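Long-range contacts in GH59 galactosidase (Clostridium cellulolyticum, PDB 2V4V), which is probably a cellulosomal galactosidase or glucanase, represented here by its family 6 carbohydrate-binding module, which binds xylose: residues Ser16-Glu21 with Asp37-Asn42; Gly31-Gly36 with Tyr118-Asn123; Ile66-Asp71 with Val108-Lys113. One frame throughout, in Å; residues are numbered along the deposited sequence.

How the interactions relate
All three contacts belong to one family 6 carbohydrate-binding module. Interactions 1 and 2 have centres about 9 Å apart and share the xylose: Glu21 comes from the former, Gly31, Phe32, Tyr118 and Asn121 from the latter. They are tied by a probable hydrogen bond from Gly31 N to Gln19 O, 2.9 Å. Interaction 3 lies deeper in the same beta sandwich; the side chain of Phe112 is about 10 Å from the sugar at its nearest atoms. Strand 105-113 connects it to both others, through Leu110 N to Thr39 O (2.8 Å) and Gly36 N to Phe112 O (2.8 Å), both probable hydrogen bonds. Interaction 2 also reaches the sodium ion, through Asn123.

Interaction 1 (Ser16-Glu21 with Asp37-Asn42); sequences SGIQTE and DYTVYN. With XYP (beta-D-xylopyranose), chain B.
Asp37 OD1, which lies 3.6 Å from Gly17 CA, accepts from two waters. One, at 2.7 Å from OD1, also hydrogen-bonds Ser16 OG and so joins the two segments; the other donates to OD1 and more weakly to Gly17 O. The second carboxylate oxygen, OD2, takes the backbone N-H of Glu34, which anchors the aspartate from the loop before it. Gly17 suits its place because, at a phi of 92°, it turns the chain without bringing a side chain against that carboxylate.

The backbones pair only at Ser16 and Tyr38, an antiparallel hydrogen-bonded pair. The Ser16 N-H reaches Tyr38 O at 2.8 Å, nearly straight, and Tyr38 N returns a bond to Ser16 O of 3.0 Å. Both side chains rise from the same face of the sheet. Tyr38 CG sits between the backbone N and the carbonyl carbon (chi1 63°), and Ser16 CB lies over a face of the ring, 3.7 Å from its centroid, in a CH-pi contact. A small residue such as serine can come this close to the phenol.

Beyond the turn the contact becomes apolar. The branched Ile18 side chain slides past that of Asp37, CG2 against CB, and crosses Thr39 at about a right angle, CG1 lying 3.8 Å from Thr39 CG2.

Further along, Glu21 holds the xylose: O2 of the sugar donates to Glu21 OE1, and O3 lies 2.6 Å from OE2. Edge strand 14-16 thus passes through a short turn into strand 19-22, which carries the sugar-binding glutamate, in the beta jelly roll of family 6 carbohydrate-binding modules.

Interaction 2 (Gly31-Gly36 with Tyr118-Asn123); sequences GFVENG and YLFNLN. With NA (sodium ion), chain C; XYP (beta-D-xylopyranose), chain B.
Phe32 and Tyr118 meet where Phe32 CB approaches Tyr118 CE1 at 4.2 Å, and together they line the sugar cleft of this family 6 carbohydrate-binding module. The flat tyrosine ring suits the ring of the xylose: C5 of the sugar sits 3.6 Å above its plane, over the centre. Phe32 also turns a face to the sugar, offset toward the rim, and its backbone N-H bonds xylose O4 at 3.0 Å. The side-chain amide of Asn121 lies beside O3 and O4, and against Gly31, which has no side chain to obstruct it.

One shell out, a water accepts from Val33 N, donates to Phe120 O and hydrogen-bonds O4, so both segments reach the sugar through it. Val33 O ties down the backbone next to the tyrosine: it accepts Leu119 N at 2.8 Å, nearly along the C=O axis, and lies in plane at the edge of the Tyr118 ring. Val33 CG1 packs over a face of Phe120, 4.2 Å from CE1.

At the far end, Asn123 CG is anti to the backbone N (chi1 180°), and Asn123 O and OD1 chelate the sodium ion, each at 2.4 Å; Glu8, Glu10, Glu28 and a water complete the site.

Interaction 3 (Ile66-Asp71 with Val108-Lys113); sequences IEIRLD and VYLVFK
Glu67 and Lys113 meet because one side chain is stretched and the other folded. Glu67 is extended beyond CG (chi2 -177°), whereas Lys113 bends at CD (chi2 -75°) and again at its end, where chi4 of 53° turns NZ onto the glutamate. The two residues lie on antiparallel neighbouring strands, 64-70 and 105-113, within one sheet of the beta sandwich.

The result is a salt-bridge network centred on Glu67 OE1. Lys113 NZ donates to it at 2.8 Å, and Arg69, extended as far as NE, grips the same atom side-on with NE at 3.0 Å and NH2 at 2.9 Å. The oxygen lies in the guanidinium plane, yet all three donors lie well out of the carboxylate plane, the lysine on one side and the two arginine nitrogens on the other. Arg69 NH2 and Lys113 NZ are 4.5 Å apart, and the shared oxygen probably offsets their repulsion. Long, flexible basic side chains suit this partly exposed face; Arg69 also packs its CD against Val111 CG2, and its NH1 is held by Gly75 O.

Beneath the charges, Glu67 and Val111 form one hydrogen-bonded pair and Arg69 and Tyr109 the next, each with two backbone bonds. The alternate residues point to the opposite face, which is buried and apolar. There Ile66 CG2 meets Leu110 CB at 3.8 Å, Ile68 lies side by side with Leu110, and Leu70 crosses Val108. Branched aliphatic groups fill this core layer, where Phe53 and Ala55 of the other sheet join them.

Near the end of strand 64-70, Asp71 OD1 accepts from Asp107 N, and Tyr109 CE2 rests 3.4 Å from Asp71 C. Tyr109 OH donates to a water at 2.7 Å, which in turn donates to Asp71 O.

Interaction 1 (Ser16-Glu21 with Asp37-Asn42)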
loop_
_atom_site.group_PDB
_atom_site.type_symbol
_atom_site.label_atom_id
_atom_site.label_comp_id
_atom_site.label_asym_id
_atom_site.label_seq_id
_atom_site.Cartn_x
_atom_site.Cartn_y
_atom_site.Cartn_z
ATOM N N SER A 16 2.142 10.359 5.889
ATOM C CA SER A 16 1.274 11.465 6.206
ATOM C C SER A 16 -0.089 10.954 6.634
ATOM O O SER A 16 -0.789 10.283 5.829
ATOM C CB SER A 16 1.122 12.364 4.988
ATOM O OG SER A 16 0.128 13.355 5.204
ATOM N N GLY A 17 -0.433 11.251 7.895
ATOM C CA GLY A 17 -1.821 11.061 8.358
ATOM C C GLY A 17 -2.184 9.735 9.008
ATOM O O GLY A 17 -3.319 9.557 9.489
ATOM N N ILE A 18 -1.245 8.785 9.026
ATOM C CA ILE A 18 -1.587 7.433 9.498
ATOM C C ILE A 18 -0.997 7.122 10.886
ATOM O O ILE A 18 -0.181 7.923 11.435
ATOM C CB ILE A 18 -1.276 6.338 8.393
ATOM C CG1 ILE A 18 0.215 6.251 8.052
ATOM C CG2 ILE A 18 -2.027 6.716 7.084
ATOM C CD1 ILE A 18 1.137 5.653 9.160
ATOM N N GLN A 19 -1.372 5.964 11.437
ATOM C CA GLN A 19 -0.760 5.499 12.686
ATOM C C GLN A 19 -0.599 3.999 12.616
ATOM O O GLN A 19 -1.476 3.338 12.032
ATOM C CB GLN A 19 -1.622 5.842 13.894
ATOM C CG GLN A 19 -2.035 7.284 13.939
ATOM C CD GLN A 19 -3.086 7.543 15.001
ATOM O OE1 GLN A 19 -3.026 6.939 16.107
ATOM N NE2 GLN A 19 -4.063 8.428 14.684
ATOM N N THR A 20 0.525 3.493 13.144
ATOM C CA THR A 20 0.730 2.057 13.207
ATOM C C THR A 20 0.077 1.504 14.471
ATOM O O THR A 20 0.015 2.180 15.521
ATOM C CB THR A 20 2.235 1.702 13.266
ATOM O OG1 THR A 20 2.874 2.486 14.282
ATOM C CG2 THR A 20 2.852 2.016 11.885
ATOM N N GLU A 21 -0.363 0.250 14.373
ATOM C CA GLU A 21 -1.076 -0.424 15.465
ATOM C C GLU A 21 -0.853 -1.921 15.403
ATOM O O GLU A 21 -0.343 -2.452 14.385
ATOM C CB GLU A 21 -2.562 -0.108 15.445
ATOM C CG GLU A 21 -3.186 -0.537 14.114
ATOM C CD GLU A 21 -4.691 -0.311 14.026
ATOM O OE1 GLU A 21 -5.355 0.053 15.049
ATOM O OE2 GLU A 21 -5.198 -0.551 12.908
ATOM N N ASP A 37 -4.286 10.323 2.792
ATOM C CA ASP A 37 -3.141 9.883 3.604
ATOM C C ASP A 37 -2.183 9.099 2.711
ATOM O O ASP A 37 -2.579 8.655 1.641
ATOM C CB ASP A 37 -3.626 8.994 4.764
ATOM C CG ASP A 37 -4.420 9.767 5.844
ATOM O OD1 ASP A 37 -4.390 11.052 5.870
ATOM O OD2 ASP A 37 -5.065 9.027 6.651
ATOM N N TYR A 38 -0.925 8.946 3.134
ATOM C CA TYR A 38 -0.015 8.098 2.360
ATOM C C TYR A 38 1.156 7.603 3.195
ATOM O O TYR A 38 1.430 8.126 4.274
ATOM C CB TYR A 38 0.481 8.833 1.105
ATOM C CG TYR A 38 1.291 10.080 1.386
ATOM C CD1 TYR A 38 2.652 10.018 1.712
ATOM C CD2 TYR A 38 0.688 11.328 1.282
ATOM C CE1 TYR A 38 3.390 11.200 1.946
ATOM C CE2 TYR A 38 1.428 12.515 1.497
ATOM C CZ TYR A 38 2.762 12.437 1.826
ATOM O OH TYR A 38 3.428 13.655 2.033
ATOM N N THR A 39 1.827 6.571 2.692
ATOM C CA THR A 39 3.091 6.156 3.267
ATOM C C THR A 39 4.106 6.130 2.131
ATOM O O THR A 39 3.729 5.992 0.951
ATOM C CB THR A 39 3.035 4.741 3.952
ATOM O OG1 THR A 39 2.451 3.786 3.062
ATOM C CG2 THR A 39 2.237 4.784 5.253
ATOM N N VAL A 40 5.382 6.196 2.509
ATOM C CA VAL A 40 6.480 6.280 1.525
ATOM C C VAL A 40 7.557 5.227 1.869
ATOM O O VAL A 40 7.914 5.089 3.046
ATOM C CB VAL A 40 7.192 7.654 1.584
ATOM C CG1 VAL A 40 8.168 7.768 0.356
ATOM C CG2 VAL A 40 6.212 8.826 1.710
ATOM N N TYR A 41 8.065 4.520 0.859
ATOM C CA TYR A 41 9.101 3.534 1.028
ATOM C C TYR A 41 10.280 3.904 0.094
ATOM O O TYR A 41 10.135 3.835 -1.055
ATOM C CB TYR A 41 8.515 2.113 0.730
ATOM C CG TYR A 41 7.265 1.888 1.550
ATOM C CD1 TYR A 41 6.047 2.368 1.138
ATOM C CD2 TYR A 41 7.335 1.299 2.775
ATOM C CE1 TYR A 41 4.948 2.248 1.919
ATOM C CE2 TYR A 41 6.242 1.134 3.543
ATOM C CZ TYR A 41 5.044 1.646 3.154
ATOM O OH TYR A 41 3.945 1.516 3.960
ATOM N N ASN A 42 11.399 4.352 0.683
ATOM C CA ASN A 42 12.474 4.890 -0.133
ATOM C C ASN A 42 13.287 3.806 -0.822
ATOM O O ASN A 42 13.485 2.699 -0.295
ATOM C CB ASN A 42 13.437 5.738 0.704
ATOM C CG ASN A 42 12.815 7.045 1.185
ATOM O OD1 ASN A 42 11.685 7.378 0.857
ATOM N ND2 ASN A 42 13.571 7.788 1.996
HETATM O O1 XYP B . -10.662 2.313 15.572
HETATM C C1 XYP B . -9.766 2.413 14.476
HETATM C C2 XYP B . -9.143 1.034 14.320
HETATM C C3 XYP B . -8.193 1.028 13.135
HETATM C C4 XYP B . -8.874 1.622 11.905
HETATM C C5 XYP B . -9.547 2.958 12.252
HETATM O O2 XYP B . -8.352 0.676 15.446
HETATM O O3 XYP B . -7.739 -0.288 12.861
HETATM O O4 XYP B . -7.947 1.858 10.871
HETATM O O5 XYP B . -10.438 2.773 13.329
HETATM O O HOH W 1 -2.648 13.160 5.656
HETATM O O HOH W 2 -5.657 11.606 8.258
#

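Interaction 2 (Gly31-Gly36 with Tyr118-Asn123)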
loop_
_atom_site.group_PDB
_atom_site.type_symbol
_atom_site.label_atom_id
_atom_site.label_comp_id
_atom_site.label_asym_id
_atom_site.label_seq_id
_atom_site.Cartn_x
_atom_site.Cartn_y
_atom_site.Cartn_z
ATOM N N GLY A 31 -2.835 1.794 10.037
ATOM C CA GLY A 31 -4.270 2.073 10.130
ATOM C C GLY A 31 -4.563 3.574 10.225
ATOM O O GLY A 31 -3.701 4.413 9.988
ATOM N N PHE A 32 -5.805 3.871 10.602
ATOM C CA PHE A 32 -6.301 5.250 10.645
ATOM C C PHE A 32 -6.085 5.943 9.302
ATOM O O PHE A 32 -5.600 7.074 9.239
ATOM C CB PHE A 32 -5.649 5.998 11.802
ATOM C CG PHE A 32 -5.772 5.233 13.122
ATOM C CD1 PHE A 32 -6.817 5.524 14.050
ATOM C CD2 PHE A 32 -4.901 4.210 13.432
ATOM C CE1 PHE A 32 -6.953 4.815 15.214
ATOM C CE2 PHE A 32 -5.049 3.518 14.623
ATOM C CZ PHE A 32 -6.071 3.835 15.511
ATOM N N VAL A 33 -6.482 5.227 8.220
ATOM C CA VAL A 33 -6.268 5.699 6.842
ATOM C C VAL A 33 -7.519 6.407 6.363
ATOM O O VAL A 33 -8.610 5.806 6.299
ATOM C CB VAL A 33 -6.002 4.494 5.947
ATOM C CG1 VAL A 33 -5.951 4.930 4.495
ATOM C CG2 VAL A 33 -4.698 3.778 6.385
ATOM N N GLU A 34 -7.322 7.678 5.999
ATOM C CA GLU A 34 -8.382 8.464 5.393
ATOM C C GLU A 34 -7.923 8.982 4.028
ATOM O O GLU A 34 -6.707 8.981 3.704
ATOM C CB GLU A 34 -8.786 9.656 6.277
ATOM C CG GLU A 34 -9.404 9.195 7.581
ATOM C CD GLU A 34 -9.884 10.364 8.414
ATOM O OE1 GLU A 34 -10.966 10.941 8.075
ATOM O OE2 GLU A 34 -9.206 10.700 9.408
ATOM N N ASN A 35 -8.918 9.369 3.225
ATOM C CA ASN A 35 -8.589 9.840 1.872
ATOM C C ASN A 35 -7.475 10.904 1.896
ATOM O O ASN A 35 -7.572 11.862 2.665
ATOM C CB ASN A 35 -9.826 10.455 1.246
ATOM C CG ASN A 35 -9.577 10.942 -0.171
ATOM O OD1 ASN A 35 -9.451 10.132 -1.099
ATOM N ND2 ASN A 35 -9.617 12.280 -0.359
ATOM N N GLY A 36 -6.442 10.712 1.079
ATOM C CA GLY A 36 -5.342 11.657 1.019
ATOM C C GLY A 36 -4.120 11.258 1.847
ATOM O O GLY A 36 -3.017 11.788 1.642
ATOM N N TYR A 118 -12.785 5.973 7.441
ATOM C CA TYR A 118 -11.562 5.191 7.343
ATOM C C TYR A 118 -11.690 4.180 6.210
ATOM O O TYR A 118 -12.787 3.623 5.971
ATOM C CB TYR A 118 -11.365 4.465 8.630
ATOM C CG TYR A 118 -11.107 5.364 9.799
ATOM C CD1 TYR A 118 -9.939 6.133 9.892
ATOM C CD2 TYR A 118 -11.997 5.390 10.869
ATOM C CE1 TYR A 118 -9.696 6.938 11.006
ATOM C CE2 TYR A 118 -11.746 6.182 11.993
ATOM C CZ TYR A 118 -10.585 6.931 12.065
ATOM O OH TYR A 118 -10.340 7.710 13.185
ATOM N N LEU A 119 -10.572 3.958 5.516
ATOM C CA LEU A 119 -10.624 3.162 4.297
ATOM C C LEU A 119 -10.229 1.677 4.502
ATOM O O LEU A 119 -11.017 0.746 4.171
ATOM C CB LEU A 119 -9.734 3.793 3.216
ATOM C CG LEU A 119 -10.040 5.273 2.922
ATOM C CD1 LEU A 119 -9.129 5.691 1.840
ATOM C CD2 LEU A 119 -11.463 5.569 2.527
ATOM N N PHE A 120 -9.003 1.447 4.975
ATOM C CA PHE A 120 -8.539 0.056 5.172
ATOM C C PHE A 120 -7.273 0.135 6.017
ATOM O O PHE A 120 -6.740 1.264 6.254
ATOM C CB PHE A 120 -8.197 -0.626 3.819
ATOM C CG PHE A 120 -7.459 0.304 2.821
ATOM C CD1 PHE A 120 -6.101 0.612 2.960
ATOM C CD2 PHE A 120 -8.188 0.935 1.786
ATOM C CE1 PHE A 120 -5.489 1.528 2.047
ATOM C CE2 PHE A 120 -7.590 1.819 0.887
ATOM C CZ PHE A 120 -6.249 2.099 1.010
ATOM N N ASN A 121 -6.876 -1.029 6.545
ATOM C CA ASN A 121 -5.587 -1.201 7.256
ATOM C C ASN A 121 -4.658 -1.989 6.315
ATOM O O ASN A 121 -5.131 -2.891 5.583
ATOM C CB ASN A 121 -5.781 -2.020 8.545
ATOM C CG ASN A 121 -6.572 -1.290 9.601
ATOM O OD1 ASN A 121 -7.155 -1.913 10.538
ATOM N ND2 ASN A 121 -6.649 0.016 9.450
ATOM N N LEU A 122 -3.354 -1.681 6.366
ATOM C CA LEU A 122 -2.386 -2.317 5.444
ATOM C C LEU A 122 -1.338 -3.000 6.296
ATOM O O LEU A 122 -0.688 -2.342 7.093
ATOM C CB LEU A 122 -1.735 -1.256 4.519
ATOM C CG LEU A 122 -0.607 -1.704 3.595
ATOM C CD1 LEU A 122 -1.141 -2.678 2.494
ATOM C CD2 LEU A 122 -0.053 -0.440 2.933
ATOM N N ASN A 123 -1.197 -4.317 6.120
ATOM C CA ASN A 123 -0.236 -5.086 6.884
ATOM C C ASN A 123 1.142 -5.101 6.195
ATOM O O ASN A 123 2.162 -4.683 6.754
ATOM C CB ASN A 123 -0.805 -6.504 7.079
ATOM C CG ASN A 123 0.115 -7.420 7.871
ATOM O OD1 ASN A 123 1.219 -7.029 8.304
ATOM N ND2 ASN A 123 -0.332 -8.669 8.064
HETATM NA NA NA C . 2.904 -5.381 8.919
HETATM O O1 XYP B . -10.662 2.313 15.572
HETATM C C1 XYP B . -9.766 2.413 14.476
HETATM C C2 XYP B . -9.143 1.034 14.320
HETATM C C3 XYP B . -8.193 1.028 13.135
HETATM C C4 XYP B . -8.874 1.622 11.905
HETATM C C5 XYP B . -9.547 2.958 12.252
HETATM O O2 XYP B . -8.352 0.676 15.446
HETATM O O3 XYP B . -7.739 -0.288 12.861
HETATM O O4 XYP B . -7.947 1.858 10.871
HETATM O O5 XYP B . -10.438 2.773 13.329
HETATM O O HOH W 3 -8.056 2.744 8.281
HETATM O O HOH W 4 4.361 -6.363 10.663
#

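Interaction 3 (Ile66-Asp71 with Val108-Lys113)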
loop_
_atom_site.group_PDB
_atom_site.type_symbol
_atom_site.label_atom_id
_atom_site.label_comp_id
_atom_site.label_asym_id
_atom_site.label_seq_id
_atom_site.Cartn_x
_atom_site.Cartn_y
_atom_site.Cartn_z
ATOM N N ILE A 66 -5.497 2.034 -3.368
ATOM C CA ILE A 66 -4.095 2.368 -3.076
ATOM C C ILE A 66 -3.492 2.804 -4.392
ATOM O O ILE A 66 -3.322 1.998 -5.288
ATOM C CB ILE A 66 -3.288 1.161 -2.543
ATOM C CG1 ILE A 66 -3.961 0.544 -1.300
ATOM C CG2 ILE A 66 -1.827 1.580 -2.287
ATOM C CD1 ILE A 66 -3.301 -0.736 -0.808
ATOM N N GLU A 67 -3.251 4.095 -4.530
ATOM C CA GLU A 67 -2.574 4.600 -5.712
ATOM C C GLU A 67 -1.090 4.415 -5.514
ATOM O O GLU A 67 -0.533 4.824 -4.479
ATOM C CB GLU A 67 -2.901 6.077 -5.940
ATOM C CG GLU A 67 -4.328 6.263 -6.478
ATOM C CD GLU A 67 -4.686 7.726 -6.798
ATOM O OE1 GLU A 67 -3.924 8.617 -6.429
ATOM O OE2 GLU A 67 -5.764 7.939 -7.405
ATOM N N ILE A 68 -0.436 3.805 -6.497
ATOM C CA ILE A 68 0.984 3.536 -6.351
ATOM C C ILE A 68 1.713 4.566 -7.223
ATOM O O ILE A 68 1.648 4.467 -8.454
ATOM C CB ILE A 68 1.350 2.136 -6.878
ATOM C CG1 ILE A 68 0.549 1.054 -6.144
ATOM C CG2 ILE A 68 2.837 1.844 -6.692
ATOM C CD1 ILE A 68 0.364 -0.217 -6.968
ATOM N N ARG A 69 2.412 5.516 -6.566
ATOM C CA ARG A 69 3.006 6.633 -7.272
ATOM C C ARG A 69 4.523 6.658 -7.021
ATOM O O ARG A 69 4.997 6.207 -5.981
ATOM C CB ARG A 69 2.387 7.950 -6.787
ATOM C CG ARG A 69 0.936 8.112 -7.315
ATOM C CD ARG A 69 0.262 9.391 -6.818
ATOM N NE ARG A 69 -1.116 9.446 -7.279
ATOM C CZ ARG A 69 -1.496 9.825 -8.505
ATOM N NH1 ARG A 69 -0.594 10.213 -9.435
ATOM N NH2 ARG A 69 -2.809 9.832 -8.813
ATOM N N LEU A 70 5.288 7.124 -8.023
ATOM C CA LEU A 70 6.733 7.106 -7.876
ATOM C C LEU A 70 7.279 8.485 -7.586
ATOM O O LEU A 70 6.973 9.464 -8.264
ATOM C CB LEU A 70 7.381 6.565 -9.157
ATOM C CG LEU A 70 7.047 5.124 -9.517
ATOM C CD1 LEU A 70 7.757 4.713 -10.842
ATOM C CD2 LEU A 70 7.358 4.154 -8.383
ATOM N N ASP A 71 8.143 8.515 -6.581
ATOM C CA ASP A 71 9.021 9.634 -6.277
ATOM C C ASP A 71 8.409 10.900 -5.653
ATOM O O ASP A 71 9.098 11.703 -5.146
ATOM C CB ASP A 71 9.972 9.903 -7.449
ATOM C CG ASP A 71 10.845 8.671 -7.781
ATOM O OD1 ASP A 71 11.379 8.082 -6.862
ATOM O OD2 ASP A 71 10.951 8.417 -8.964
ATOM N N VAL A 108 8.656 4.776 -3.301
ATOM C CA VAL A 108 7.314 4.361 -3.635
ATOM C C VAL A 108 6.348 5.033 -2.651
ATOM O O VAL A 108 6.483 4.825 -1.434
ATOM C CB VAL A 108 7.162 2.823 -3.576
ATOM C CG1 VAL A 108 5.709 2.439 -3.607
ATOM C CG2 VAL A 108 7.886 2.160 -4.760
ATOM N N TYR A 109 5.372 5.785 -3.199
ATOM C CA TYR A 109 4.309 6.386 -2.381
ATOM C C TYR A 109 3.066 5.577 -2.563
ATOM O O TYR A 109 2.585 5.444 -3.695
ATOM C CB TYR A 109 4.021 7.828 -2.831
ATOM C CG TYR A 109 5.132 8.767 -2.434
ATOM C CD1 TYR A 109 4.937 9.755 -1.449
ATOM C CD2 TYR A 109 6.402 8.682 -3.048
ATOM C CE1 TYR A 109 5.972 10.637 -1.083
ATOM C CE2 TYR A 109 7.433 9.541 -2.686
ATOM C CZ TYR A 109 7.219 10.513 -1.701
ATOM O OH TYR A 109 8.272 11.361 -1.374
ATOM N N LEU A 110 2.540 5.046 -1.447
ATOM C CA LEU A 110 1.223 4.433 -1.469
ATOM C C LEU A 110 0.234 5.486 -0.946
ATOM O O LEU A 110 0.275 5.858 0.221
ATOM C CB LEU A 110 1.194 3.157 -0.635
ATOM C CG LEU A 110 2.235 2.085 -0.998
ATOM C CD1 LEU A 110 1.973 0.887 -0.117
ATOM C CD2 LEU A 110 2.120 1.711 -2.506
ATOM N N VAL A 111 -0.614 5.993 -1.853
ATOM C CA VAL A 111 -1.483 7.125 -1.589
ATOM C C VAL A 111 -2.910 6.593 -1.511
ATOM O O VAL A 111 -3.392 5.907 -2.416
ATOM C CB VAL A 111 -1.366 8.226 -2.669
ATOM C CG1 VAL A 111 -2.266 9.422 -2.305
ATOM C CG2 VAL A 111 0.108 8.681 -2.809
ATOM N N PHE A 112 -3.566 6.826 -0.372
ATOM C CA PHE A 112 -4.812 6.118 -0.085
ATOM C C PHE A 112 -5.978 7.009 -0.445
ATOM O O PHE A 112 -6.089 8.130 0.057
ATOM C CB PHE A 112 -4.838 5.739 1.408
ATOM C CG PHE A 112 -3.568 5.026 1.856
ATOM C CD1 PHE A 112 -3.120 3.895 1.137
ATOM C CD2 PHE A 112 -2.834 5.480 2.933
ATOM C CE1 PHE A 112 -1.928 3.231 1.516
ATOM C CE2 PHE A 112 -1.665 4.830 3.357
ATOM C CZ PHE A 112 -1.206 3.693 2.644
ATOM N N LYS A 113 -6.854 6.504 -1.315
ATOM C CA LYS A 113 -7.944 7.342 -1.801
ATOM C C LYS A 113 -9.286 6.627 -1.670
ATOM O O LYS A 113 -9.367 5.406 -1.832
ATOM C CB LYS A 113 -7.709 7.703 -3.278
ATOM C CG LYS A 113 -6.426 8.492 -3.521
ATOM C CD LYS A 113 -6.540 9.942 -3.082
ATOM C CE LYS A 113 -5.396 10.831 -3.639
ATOM N NZ LYS A 113 -5.141 10.811 -5.143
HETATM O O HOH W 5 10.615 10.980 -2.659
#